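Local coordinates for protein beta sliding clamp (Bartonella birtlesii LL-WM9, PDB 6PTR) that probably forms a ring-shaped head-to-tail homodimer around DNA, tethering DNA polymerases and other proteins to it and so making replication processive, at residues Leu298-Gly303 against Ala323-Glu328; Ser286-Asp291 against Pro312-Ala317; Gly215-Leu220 against Val245-Lys250; Leu178-Val183 against Glu196-Val201. All coordinates share one frame; numbering follows the deposited sequence.

Contact 1: Leu298-Gly303 against Ala323-Glu328; sequences LTIEHG and ATYTSE
The methyl CG2 of Ile-300 sits over the centre of the Tyr-325 ring. It is a CH-pi contact, 3.3 Å from Ile-300 CG2 to the centroid of the Tyr-325 ring and only 8° off the ring normal. The two side chains cross at about a right angle. Both torsions serve this: CG2 of Ile-300 lies anti to its backbone N, and CG of Tyr-325 is likewise anti to its own N (chi1 -175°). The opposite face of the ring carries the backbone N of Ser-327, offset toward the rim. At the far end, Tyr-325 OH donates to Glu-328 O over 2.6 Å, which ties the ring to its own loop.

Segment 323-328 lies on the link from strand 315-322 to strand 330-335 in the antiparallel sheet of the C-terminal domain, and here it folds against the end of strand 295-301. Backbone bonds hold it there. Gly-303 N reaches a lone pair of Tyr-325 O in the carbonyl plane (3.2 Å). Ala-323 N meets Gly-303 O at 3.0 Å from above the carbonyl plane. His-302 CA turns its hydrogen to the same Tyr-325 O, at 3.2 Å. His-302 NE2 adds a weak bond to Ser-327 O, 3.0 Å long but bent to 122°.

Further out, Tyr-325 packs on Arg-269 and Leu-271 of strand 269-274, and on Leu-330. Ile-300 packs on Leu-305 and Ile-332.

Contact 2: Ser286-Asp291 against Pro312-Ala317; sequences STISND and PDSGSA
Three side chains take the crowded position between backbone N and carbonyl carbon: Ile-288 through CG1 (chi1 62°), Asn-290 through CG and Ser-314 through OG (63°). This puts Ser-314 OG on a lone pair of Ile-288 O, in the carbonyl plane, at 2.9 Å. Ser-314 OG also lies 3.3 Å from Ile-288 CB. In the conformer given, Ser-314 OG and Asn-311 ND2 both bond to Ile-288 O.

Ile-288 CD1 rests on the strand backbone, 3.5 Å from Ser-316 C and 3.8 Å from Ala-317 CB.

Asn-290 turns its amide to Asp-313. Asn-290 ND2 donates to Asp-313 OD2 over 3.0 Å, nearly in the amide plane and on the anti lone pair of the carboxylate. The two planes are 54° apart. Asp-313 OD2 also makes a salt bridge with Arg-292, whose charge probably favours the ionised acid.

Ser-314 and Gly-315 both face Asn-311 in a classic beta bulge. The loop after helix 275-285 thus rests on the bulged start of strand 315-322. Ser-316 and Ala-317 pair antiparallel with a strand of the second subunit, so the sheet continues across the dimer interface. Beside it, Thr-287 packs on Ile-85 of that subunit and Ser-314 on its Leu-81.

Contact 3: Gly215-Leu220 against Val245-Lys250; sequences GELQKL and VVFTSK
A helix lies against a beta sheet here, within the central domain of the clamp. Segment 215-220 of helix 211-221 runs nearly antiparallel to segment 245-250, at 164°. The axes of the two segments come within 10.2 Å.

The contact is apolar. Phe-247 is its centre, with CG anti to the carbonyl carbon (chi1 -69°), so that the ring projects to the helix. Leu-217 lies on one face of the ring: its CA stands over it, offset toward the rim, and Leu-217 CD1 is 3.8 Å from Phe-247 CD2. Leu-220 meets the ring edge, in plane. Both leucines have CG anti to the backbone N and cross the ring obliquely. Glu-216 CB touches Phe-247 CE1 at 3.8 Å. Leu-217 also packs on Leu-145, Leu-149 and Phe-240, and Phe-247 on Val-61.

No polar pair joins the two segments. The Glu-216 chain bends at chi2 (-55°) and carries its carboxylate away from the strand. Lys-219 NZ makes a salt bridge with Glu-216 OE2 at 3.0 Å, on the syn lone pair.

Leu-220 also meets Val-245 tip to tip. Leu-220 CD2 is shared between two partners, 3.6 Å from Phe-247 CE2 and 4.0 Å from Val-245 CG1.

Contact 4: Leu178-Val183 against Glu196-Val201; sequences LKLRLV and EAPSGV
Ala-197 points its methyl at segment 178-183, and the other groups arrange themselves round it. Its CB lies between two leucines of the opposing segment. Ala-197 CB is 3.8 Å from Leu-178 CB and 4.3 Å from Leu-180 CB. Ala-197 CB also comes within 3.5 Å of Leu-178 O and 3.8 Å of Leu-180 N, so it rests on the backbone as much as on side chains.

Leu-178 has CG anti to its carbonyl carbon (chi1 -84°). Leu-178 CD1 extends to Val-201 CG2, a loose contact at 4.5 Å. Leu-180 instead has CG anti to its backbone N (chi1 168°), and Leu-180 CD2 approaches Pro-198 CD at 4.4 Å. Pro-198 and Val-201 thus each take one of the leucines. Both also pack on Phe-138 of strand 136-141.

The polar link is in the backbone. Ala-197 N donates to Leu-178 O over 2.9 Å. The bond is nearly straight at hydrogen, 167°, but the donor lies above the carbonyl plane and not on a lone pair.

Lys-179 and Glu-196 form an antiparallel non-hydrogen-bonded pair whose side chains diverge. Both point away from the contact, and Lys-179 NZ makes a salt bridge with Asp-175.

After Ala-197 the chain leaves the strand pairing through a type II beta turn from Pro-198 to Val-201. Gly-200 has a positive phi that suits this turn. The arrangement marks the place where the antiparallel pairing of strands 179-185 and 189-196 ends and the chain turns off. They belong to a sheet that continues through strand 372-376 into the C-terminal domain.

How the contacts relate
Contacts 1 and 2 belong to the C-terminal domain and reach the same four-stranded sheet. Their segments alternate along the chain. Their centres are 25 Å apart, and their nearest atoms about 9 Å. Contact 2 meets the second subunit, whereas contact 1 touches no other chain of the dimer. Contacts 3 and 4 both lie in the central domain, with centres 20 Å apart and nearest atoms about 8 Å apart. They reach different sheets: strand 245-250 pairs with a strand of the N-terminal domain, and strand 179-185 belongs to the sheet shared with the C-terminal domain. The two pairs are well separated, and centres of contacts 1 and 3 stand 44 Å apart.

Contact 1: Leu298-Gly303 against Ala323-Glu328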
loop_
_atom_site.group_PDB
_atom_site.type_symbol
_atom_site.label_atom_id
_atom_site.label_comp_id
_atom_site.label_asym_id
_atom_site.label_seq_id
_atom_site.Cartn_x
_atom_site.Cartn_y
_atom_site.Cartn_z
ATOM N N LEU C 298 5.970 -29.010 14.720
ATOM C CA LEU C 298 5.510 -30.127 13.907
ATOM C C LEU C 298 5.648 -31.382 14.750
ATOM O O LEU C 298 6.758 -31.743 15.156
ATOM C CB LEU C 298 6.325 -30.273 12.617
ATOM C CG LEU C 298 6.117 -29.273 11.478
ATOM C CD1 LEU C 298 6.333 -27.857 11.921
ATOM C CD2 LEU C 298 7.042 -29.609 10.291
ATOM N N THR C 299 4.540 -32.049 14.996
ATOM C CA THR C 299 4.560 -33.354 15.643
ATOM C C THR C 299 4.317 -34.389 14.561
ATOM O O THR C 299 3.203 -34.491 14.028
ATOM C CB THR C 299 3.509 -33.435 16.741
ATOM O OG1 THR C 299 3.797 -32.422 17.721
ATOM C CG2 THR C 299 3.536 -34.812 17.396
ATOM N N ILE C 300 5.356 -35.155 14.231
ATOM C CA ILE C 300 5.341 -36.019 13.059
ATOM C C ILE C 300 5.215 -37.448 13.540
ATOM O O ILE C 300 6.031 -37.919 14.345
ATOM C CB ILE C 300 6.596 -35.848 12.194
ATOM C CG1 ILE C 300 6.957 -34.379 12.033
ATOM C CG2 ILE C 300 6.372 -36.464 10.810
ATOM C CD1 ILE C 300 8.339 -34.182 11.454
ATOM N N GLU C 301 4.177 -38.125 13.066
ATOM C CA GLU C 301 3.925 -39.519 13.376
ATOM C C GLU C 301 3.660 -40.249 12.066
ATOM O O GLU C 301 3.606 -39.643 10.992
ATOM C CB GLU C 301 2.750 -39.659 14.358
ATOM C CG GLU C 301 3.172 -39.622 15.820
ATOM C CD GLU C 301 2.484 -38.527 16.632
ATOM O OE1 GLU C 301 2.922 -38.281 17.779
ATOM O OE2 GLU C 301 1.509 -37.918 16.140
ATOM N N HIS C 302 3.533 -41.569 12.147
ATOM C CA HIS C 302 3.247 -42.343 10.950
ATOM C C HIS C 302 1.977 -41.832 10.278
ATOM O O HIS C 302 0.894 -41.853 10.870
ATOM C CB HIS C 302 3.119 -43.825 11.304
ATOM C CG HIS C 302 4.421 -44.469 11.668
ATOM N ND1 HIS C 302 4.513 -45.777 12.098
ATOM C CD2 HIS C 302 5.688 -43.988 11.660
ATOM C CE1 HIS C 302 5.778 -46.072 12.338
ATOM N NE2 HIS C 302 6.512 -45.005 12.081
ATOM N N GLY C 303 2.123 -41.348 9.047
ATOM C CA GLY C 303 0.990 -40.962 8.233
ATOM C C GLY C 303 0.346 -39.639 8.584
ATOM O O GLY C 303 -0.649 -39.271 7.945
ATOM N N ALA C 323 0.188 -37.102 5.987
ATOM C CA ALA C 323 1.581 -37.015 5.585
ATOM C C ALA C 323 2.047 -38.413 5.239
ATOM O O ALA C 323 1.476 -39.405 5.688
ATOM C CB ALA C 323 2.455 -36.414 6.688
ATOM N N THR C 324 3.083 -38.485 4.419
ATOM C CA THR C 324 3.793 -39.736 4.204
ATOM C C THR C 324 5.028 -39.698 5.096
ATOM O O THR C 324 5.906 -38.845 4.927
ATOM C CB THR C 324 4.139 -39.915 2.732
ATOM O OG1 THR C 324 2.917 -39.960 1.982
ATOM C CG2 THR C 324 4.902 -41.198 2.523
ATOM N N TYR C 325 5.069 -40.591 6.072
ATOM C CA TYR C 325 6.143 -40.590 7.060
ATOM C C TYR C 325 6.113 -41.936 7.751
ATOM O O TYR C 325 5.073 -42.326 8.293
ATOM C CB TYR C 325 5.968 -39.471 8.064
ATOM C CG TYR C 325 7.104 -39.327 9.047
ATOM C CD1 TYR C 325 8.218 -38.563 8.730
ATOM C CD2 TYR C 325 7.046 -39.922 10.311
ATOM C CE1 TYR C 325 9.258 -38.414 9.621
ATOM C CE2 TYR C 325 8.086 -39.772 11.215
ATOM C CZ TYR C 325 9.182 -39.011 10.862
ATOM O OH TYR C 325 10.221 -38.834 11.740
ATOM N N THR C 326 7.240 -42.644 7.717
ATOM C CA THR C 326 7.328 -43.981 8.282
ATOM C C THR C 326 8.481 -44.116 9.272
ATOM O O THR C 326 8.829 -45.241 9.642
ATOM C CB THR C 326 7.464 -45.026 7.159
ATOM O OG1 THR C 326 8.640 -44.764 6.383
ATOM C CG2 THR C 326 6.259 -44.984 6.234
ATOM N N SER C 327 9.078 -43.009 9.716
ATOM C CA SER C 327 10.232 -43.054 10.596
ATOM C C SER C 327 9.810 -42.932 12.061
ATOM O O SER C 327 8.627 -42.913 12.405
ATOM C CB SER C 327 11.233 -41.960 10.232
ATOM O OG SER C 327 11.653 -42.053 8.880
ATOM N N GLU C 328 10.808 -42.863 12.928
ATOM C CA GLU C 328 10.582 -42.637 14.346
ATOM C C GLU C 328 9.837 -41.318 14.543
ATOM O O GLU C 328 10.206 -40.310 13.923
ATOM C CB GLU C 328 11.934 -42.611 15.065
ATOM C CG GLU C 328 11.890 -42.442 16.574
ATOM C CD GLU C 328 13.285 -42.266 17.167
ATOM O OE1 GLU C 328 14.275 -42.438 16.422
ATOM O OE2 GLU C 328 13.388 -41.953 18.374
#

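Contact 2: Ser286-Asp291 against Pro312-Ala317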
loop_
_atom_site.group_PDB
_atom_site.type_symbol
_atom_site.label_atom_id
_atom_site.label_comp_id
_atom_site.label_asym_id
_atom_site.label_seq_id
_atom_site.Cartn_x
_atom_site.Cartn_y
_atom_site.Cartn_z
ATOM N N SER C 286 -0.223 -19.868 12.170
ATOM C CA SER C 286 0.717 -18.797 12.499
ATOM C C SER C 286 0.040 -17.437 12.624
ATOM O O SER C 286 0.717 -16.451 12.953
ATOM C CB SER C 286 1.827 -18.724 11.449
ATOM O OG SER C 286 1.331 -18.357 10.184
ATOM N N THR C 287 -1.268 -17.365 12.365
ATOM C CA THR C 287 -1.964 -16.085 12.450
ATOM C C THR C 287 -1.836 -15.488 13.845
ATOM O O THR C 287 -1.876 -14.256 13.996
ATOM C CB THR C 287 -3.445 -16.255 12.097
ATOM O OG1 THR C 287 -3.590 -16.990 10.866
ATOM C CG2 THR C 287 -4.146 -14.897 11.921
ATOM N N ILE C 288 -1.689 -16.334 14.875
ATOM C CA ILE C 288 -1.646 -15.814 16.248
ATOM C C ILE C 288 -0.259 -15.360 16.671
ATOM O O ILE C 288 -0.095 -14.902 17.811
ATOM C CB ILE C 288 -2.162 -16.858 17.269
ATOM C CG1 ILE C 288 -1.270 -18.088 17.251
ATOM C CG2 ILE C 288 -3.582 -17.288 16.934
ATOM C CD1 ILE C 288 -1.590 -19.056 18.418
ATOM N N SER C 289 0.749 -15.483 15.810
ATOM C CA SER C 289 2.097 -15.136 16.247
ATOM C C SER C 289 2.305 -13.628 16.215
ATOM O O SER C 289 1.542 -12.886 15.589
ATOM C CB SER C 289 3.146 -15.827 15.372
ATOM O OG SER C 289 3.109 -17.227 15.583
ATOM N N ASN C 290 3.342 -13.177 16.916
ATOM C CA ASN C 290 3.657 -11.745 16.961
ATOM C C ASN C 290 5.174 -11.594 17.073
ATOM O O ASN C 290 5.920 -12.515 16.731
ATOM C CB ASN C 290 2.865 -11.046 18.084
ATOM C CG ASN C 290 3.279 -11.497 19.493
ATOM O OD1 ASN C 290 4.271 -12.191 19.672
ATOM N ND2 ASN C 290 2.515 -11.067 20.502
ATOM N N ASP C 291 5.637 -10.443 17.585
ATOM C CA ASP C 291 7.072 -10.152 17.610
ATOM C C ASP C 291 7.874 -11.093 18.507
ATOM O O ASP C 291 9.103 -11.148 18.380
ATOM C CB ASP C 291 7.315 -8.715 18.065
ATOM C CG ASP C 291 6.738 -7.697 17.107
ATOM O OD1 ASP C 291 6.593 -8.029 15.907
ATOM O OD2 ASP C 291 6.427 -6.574 17.560
ATOM N N PRO C 312 1.928 -16.334 24.026
ATOM C CA PRO C 312 1.383 -15.968 25.339
ATOM C C PRO C 312 0.502 -14.744 25.310
ATOM O O PRO C 312 -0.209 -14.498 26.292
ATOM C CB PRO C 312 2.638 -15.708 26.181
ATOM C CG PRO C 312 3.673 -15.306 25.174
ATOM C CD PRO C 312 3.392 -16.172 23.964
ATOM N N ASP C 313 0.552 -13.950 24.240
ATOM C CA ASP C 313 -0.280 -12.771 24.153
ATOM C C ASP C 313 -1.604 -13.029 23.451
ATOM O O ASP C 313 -2.457 -12.134 23.462
ATOM C CB ASP C 313 0.467 -11.647 23.423
ATOM C CG ASP C 313 1.723 -11.213 24.152
ATOM O OD1 ASP C 313 1.721 -11.213 25.406
ATOM O OD2 ASP C 313 2.710 -10.866 23.470
ATOM N N SER C 314 -1.809 -14.211 22.856
ATOM C CA SER C 314 -3.038 -14.438 22.097
ATOM C C SER C 314 -3.687 -15.800 22.305
ATOM O O SER C 314 -4.916 -15.890 22.201
ATOM C CB SER C 314 -2.779 -14.248 20.596
ATOM O OG SER C 314 -1.849 -15.191 20.113
ATOM N N GLY C 315 -2.937 -16.856 22.563
ATOM C CA GLY C 315 -3.561 -18.161 22.712
ATOM C C GLY C 315 -2.797 -19.246 21.988
ATOM O O GLY C 315 -1.562 -19.234 21.970
ATOM N N SER C 316 -3.513 -20.203 21.403
ATOM C CA SER C 316 -2.878 -21.333 20.739
ATOM C C SER C 316 -3.659 -21.666 19.483
ATOM O O SER C 316 -4.826 -21.293 19.331
ATOM C CB SER C 316 -2.797 -22.563 21.638
ATOM O OG SER C 316 -4.096 -22.979 22.051
ATOM N N ALA C 317 -3.012 -22.421 18.602
ATOM C CA ALA C 317 -3.602 -22.763 17.312
ATOM C C ALA C 317 -3.034 -24.107 16.900
ATOM O O ALA C 317 -1.829 -24.324 17.018
ATOM C CB ALA C 317 -3.277 -21.698 16.261
#

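Contact 3: Gly215-Leu220 against Val245-Lys250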
loop_
_atom_site.group_PDB
_atom_site.type_symbol
_atom_site.label_atom_id
_atom_site.label_comp_id
_atom_site.label_asym_id
_atom_site.label_seq_id
_atom_site.Cartn_x
_atom_site.Cartn_y
_atom_site.Cartn_z
ATOM N N GLY C 215 18.606 -7.222 -6.150
ATOM C CA GLY C 215 17.222 -6.774 -6.185
ATOM C C GLY C 215 16.893 -5.970 -7.429
ATOM O O GLY C 215 15.826 -6.141 -8.030
ATOM N N GLU C 216 17.804 -5.104 -7.850
ATOM C CA GLU C 216 17.537 -4.324 -9.055
ATOM C C GLU C 216 17.593 -5.193 -10.301
ATOM O O GLU C 216 16.796 -5.008 -11.238
ATOM C CB GLU C 216 18.526 -3.165 -9.157
ATOM C CG GLU C 216 18.340 -2.150 -8.049
ATOM C CD GLU C 216 16.912 -1.630 -7.979
ATOM O OE1 GLU C 216 16.372 -1.188 -9.022
ATOM O OE2 GLU C 216 16.323 -1.694 -6.886
ATOM N N LEU C 217 18.555 -6.121 -10.352
ATOM C CA LEU C 217 18.608 -7.057 -11.462
ATOM C C LEU C 217 17.313 -7.849 -11.543
ATOM O O LEU C 217 16.736 -8.008 -12.626
ATOM C CB LEU C 217 19.831 -7.970 -11.293
ATOM C CG LEU C 217 20.301 -8.897 -12.406
ATOM C CD1 LEU C 217 20.498 -8.125 -13.686
ATOM C CD2 LEU C 217 21.612 -9.566 -11.960
ATOM N N GLN C 218 16.803 -8.287 -10.389
ATOM C CA GLN C 218 15.576 -9.068 -10.363
ATOM C C GLN C 218 14.387 -8.262 -10.849
ATOM O O GLN C 218 13.516 -8.797 -11.544
ATOM C CB GLN C 218 15.330 -9.597 -8.949
ATOM C CG GLN C 218 16.168 -10.812 -8.668
ATOM C CD GLN C 218 15.538 -12.067 -9.258
ATOM O OE1 GLN C 218 15.559 -12.270 -10.475
ATOM N NE2 GLN C 218 14.950 -12.899 -8.395
ATOM N N LYS C 219 14.334 -6.967 -10.525
ATOM C CA LYS C 219 13.218 -6.160 -11.019
ATOM C C LYS C 219 13.231 -6.074 -12.544
ATOM O O LYS C 219 12.176 -6.118 -13.187
ATOM C CB LYS C 219 13.258 -4.756 -10.417
ATOM C CG LYS C 219 12.918 -4.695 -8.932
ATOM C CD LYS C 219 13.246 -3.315 -8.381
ATOM C CE LYS C 219 13.012 -3.219 -6.882
ATOM N NZ LYS C 219 13.407 -1.872 -6.373
ATOM N N LEU C 220 14.415 -5.941 -13.141
ATOM C CA LEU C 220 14.479 -5.935 -14.598
ATOM C C LEU C 220 14.122 -7.303 -15.164
ATOM O O LEU C 220 13.327 -7.407 -16.104
ATOM C CB LEU C 220 15.873 -5.507 -15.055
ATOM C CG LEU C 220 16.052 -5.600 -16.572
ATOM C CD1 LEU C 220 15.116 -4.610 -17.308
ATOM C CD2 LEU C 220 17.496 -5.366 -16.963
ATOM N N VAL C 245 20.449 -2.237 -21.214
ATOM C CA VAL C 245 20.685 -1.907 -19.815
ATOM C C VAL C 245 22.023 -2.490 -19.397
ATOM O O VAL C 245 22.367 -3.619 -19.773
ATOM C CB VAL C 245 19.541 -2.443 -18.920
ATOM C CG1 VAL C 245 19.804 -2.133 -17.448
ATOM C CG2 VAL C 245 18.220 -1.863 -19.376
ATOM N N VAL C 246 22.784 -1.720 -18.624
ATOM C CA VAL C 246 24.006 -2.230 -18.011
ATOM C C VAL C 246 23.961 -1.934 -16.519
ATOM O O VAL C 246 23.769 -0.778 -16.130
ATOM C CB VAL C 246 25.268 -1.613 -18.645
ATOM C CG1 VAL C 246 26.517 -2.163 -17.943
ATOM C CG2 VAL C 246 25.341 -1.872 -20.155
ATOM N N PHE C 247 24.136 -2.974 -15.688
ATOM C CA PHE C 247 24.289 -2.874 -14.230
ATOM C C PHE C 247 25.746 -3.109 -13.860
ATOM O O PHE C 247 26.288 -4.164 -14.194
ATOM C CB PHE C 247 23.503 -3.953 -13.479
ATOM C CG PHE C 247 22.020 -3.819 -13.537
ATOM C CD1 PHE C 247 21.351 -3.058 -12.603
ATOM C CD2 PHE C 247 21.287 -4.517 -14.484
ATOM C CE1 PHE C 247 19.967 -2.945 -12.635
ATOM C CE2 PHE C 247 19.900 -4.418 -14.519
ATOM C CZ PHE C 247 19.240 -3.629 -13.596
ATOM N N THR C 248 26.361 -2.187 -13.117
ATOM C CA THR C 248 27.714 -2.421 -12.614
ATOM C C THR C 248 27.706 -2.227 -11.107
ATOM O O THR C 248 27.257 -1.184 -10.618
ATOM C CB THR C 248 28.746 -1.495 -13.255
ATOM O OG1 THR C 248 28.626 -1.556 -14.684
ATOM C CG2 THR C 248 30.175 -1.949 -12.844
ATOM N N SER C 249 28.202 -3.225 -10.376
ATOM C CA SER C 249 28.115 -3.219 -8.920
ATOM C C SER C 249 29.471 -3.525 -8.316
ATOM O O SER C 249 30.220 -4.355 -8.839
ATOM C CB SER C 249 27.106 -4.247 -8.417
ATOM O OG SER C 249 27.028 -4.198 -6.985
ATOM N N LYS C 250 29.792 -2.841 -7.223
ATOM C CA LYS C 250 30.862 -3.340 -6.371
ATOM C C LYS C 250 30.484 -4.725 -5.871
ATOM O O LYS C 250 29.315 -5.103 -5.839
ATOM C CB LYS C 250 31.108 -2.395 -5.196
ATOM C CG LYS C 250 31.783 -1.110 -5.633
ATOM C CD LYS C 250 31.935 -0.108 -4.506
ATOM C CE LYS C 250 32.385 1.226 -5.068
ATOM N NZ LYS C 250 32.424 2.291 -4.031
#

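Contact 4: Leu178-Val183 against Glu196-Val201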
loop_
_atom_site.group_PDB
_atom_site.type_symbol
_atom_site.label_atom_id
_atom_site.label_comp_id
_atom_site.label_asym_id
_atom_site.label_seq_id
_atom_site.Cartn_x
_atom_site.Cartn_y
_atom_site.Cartn_z
ATOM N N LEU C 178 32.058 -28.856 -14.518
ATOM C CA LEU C 178 32.015 -27.586 -13.802
ATOM C C LEU C 178 30.575 -27.153 -13.587
ATOM O O LEU C 178 29.748 -27.222 -14.498
ATOM C CB LEU C 178 32.751 -26.487 -14.576
ATOM C CG LEU C 178 34.266 -26.315 -14.468
ATOM C CD1 LEU C 178 34.674 -24.984 -15.095
ATOM C CD2 LEU C 178 34.710 -26.390 -13.026
ATOM N N LYS C 179 30.282 -26.707 -12.371
ATOM C CA LYS C 179 29.004 -26.108 -12.036
ATOM C C LYS C 179 29.202 -24.634 -11.726
ATOM O O LYS C 179 30.228 -24.248 -11.166
ATOM C CB LYS C 179 28.361 -26.801 -10.829
ATOM C CG LYS C 179 27.970 -28.246 -11.088
ATOM C CD LYS C 179 27.083 -28.774 -9.960
ATOM C CE LYS C 179 26.598 -30.182 -10.239
ATOM N NZ LYS C 179 27.471 -31.210 -9.608
ATOM N N LEU C 180 28.229 -23.817 -12.115
ATOM C CA LEU C 180 28.086 -22.464 -11.597
ATOM C C LEU C 180 27.022 -22.514 -10.519
ATOM O O LEU C 180 25.927 -23.026 -10.760
ATOM C CB LEU C 180 27.670 -21.484 -12.695
ATOM C CG LEU C 180 27.212 -20.096 -12.228
ATOM C CD1 LEU C 180 28.356 -19.303 -11.598
ATOM C CD2 LEU C 180 26.618 -19.342 -13.429
ATOM N N ARG C 181 27.358 -22.021 -9.325
ATOM C CA ARG C 181 26.491 -22.156 -8.167
ATOM C C ARG C 181 26.242 -20.797 -7.544
ATOM O O ARG C 181 27.128 -19.935 -7.518
ATOM C CB ARG C 181 27.108 -23.117 -7.121
ATOM C CG ARG C 181 26.330 -23.227 -5.818
ATOM C CD ARG C 181 26.995 -24.323 -4.952
ATOM N NE ARG C 181 26.711 -25.689 -5.418
ATOM C CZ ARG C 181 27.270 -26.780 -4.909
ATOM N NH1 ARG C 181 28.172 -26.672 -3.934
ATOM N NH2 ARG C 181 26.940 -27.979 -5.375
ATOM N N LEU C 182 25.026 -20.602 -7.057
ATOM C CA LEU C 182 24.673 -19.451 -6.248
ATOM C C LEU C 182 24.167 -19.966 -4.921
ATOM O O LEU C 182 23.350 -20.887 -4.906
ATOM C CB LEU C 182 23.570 -18.596 -6.885
ATOM C CG LEU C 182 23.938 -17.736 -8.097
ATOM C CD1 LEU C 182 24.326 -18.576 -9.277
ATOM C CD2 LEU C 182 22.742 -16.861 -8.442
ATOM N N VAL C 183 24.663 -19.371 -3.830
ATOM C CA VAL C 183 24.224 -19.678 -2.468
ATOM C C VAL C 183 23.862 -18.381 -1.765
ATOM O O VAL C 183 24.582 -17.373 -1.857
ATOM C CB VAL C 183 25.298 -20.449 -1.671
ATOM C CG1 VAL C 183 24.871 -20.583 -0.185
ATOM C CG2 VAL C 183 25.525 -21.838 -2.266
ATOM N N GLU C 196 25.037 -26.379 -14.951
ATOM C CA GLU C 196 26.243 -26.643 -15.712
ATOM C C GLU C 196 26.860 -25.315 -16.114
ATOM O O GLU C 196 26.173 -24.437 -16.642
ATOM C CB GLU C 196 25.921 -27.484 -16.948
ATOM C CG GLU C 196 27.142 -27.803 -17.789
ATOM C CD GLU C 196 26.896 -28.934 -18.780
ATOM O OE1 GLU C 196 26.149 -29.879 -18.442
ATOM O OE2 GLU C 196 27.454 -28.872 -19.896
ATOM N N ALA C 197 28.148 -25.161 -15.849
ATOM C CA ALA C 197 28.782 -23.865 -16.034
ATOM C C ALA C 197 28.919 -23.544 -17.519
ATOM O O ALA C 197 29.366 -24.396 -18.297
ATOM C CB ALA C 197 30.152 -23.839 -15.381
ATOM N N PRO C 198 28.577 -22.337 -17.947
ATOM C CA PRO C 198 28.806 -21.961 -19.347
ATOM C C PRO C 198 30.300 -21.888 -19.639
ATOM O O PRO C 198 31.148 -21.979 -18.748
ATOM C CB PRO C 198 28.133 -20.593 -19.460
ATOM C CG PRO C 198 28.138 -20.052 -18.057
ATOM C CD PRO C 198 28.032 -21.231 -17.137
ATOM N N SER C 199 30.632 -21.749 -20.916
ATOM C CA SER C 199 32.035 -21.590 -21.267
ATOM C C SER C 199 32.537 -20.232 -20.783
ATOM O O SER C 199 31.771 -19.271 -20.652
ATOM C CB SER C 199 32.230 -21.735 -22.777
ATOM O OG SER C 199 31.170 -21.115 -23.477
ATOM N N GLY C 200 33.828 -20.174 -20.461
ATOM C CA GLY C 200 34.467 -18.934 -20.072
ATOM C C GLY C 200 34.569 -18.669 -18.585
ATOM O O GLY C 200 35.042 -17.590 -18.203
ATOM N N VAL C 201 34.142 -19.607 -17.734
ATOM C CA VAL C 201 34.134 -19.423 -16.284
ATOM C C VAL C 201 35.212 -20.248 -15.593
ATOM O O VAL C 201 35.236 -20.315 -14.360
ATOM C CB VAL C 201 32.756 -19.744 -15.689
ATOM C CG1 VAL C 201 31.693 -18.885 -16.329
ATOM C CG2 VAL C 201 32.433 -21.194 -15.895
#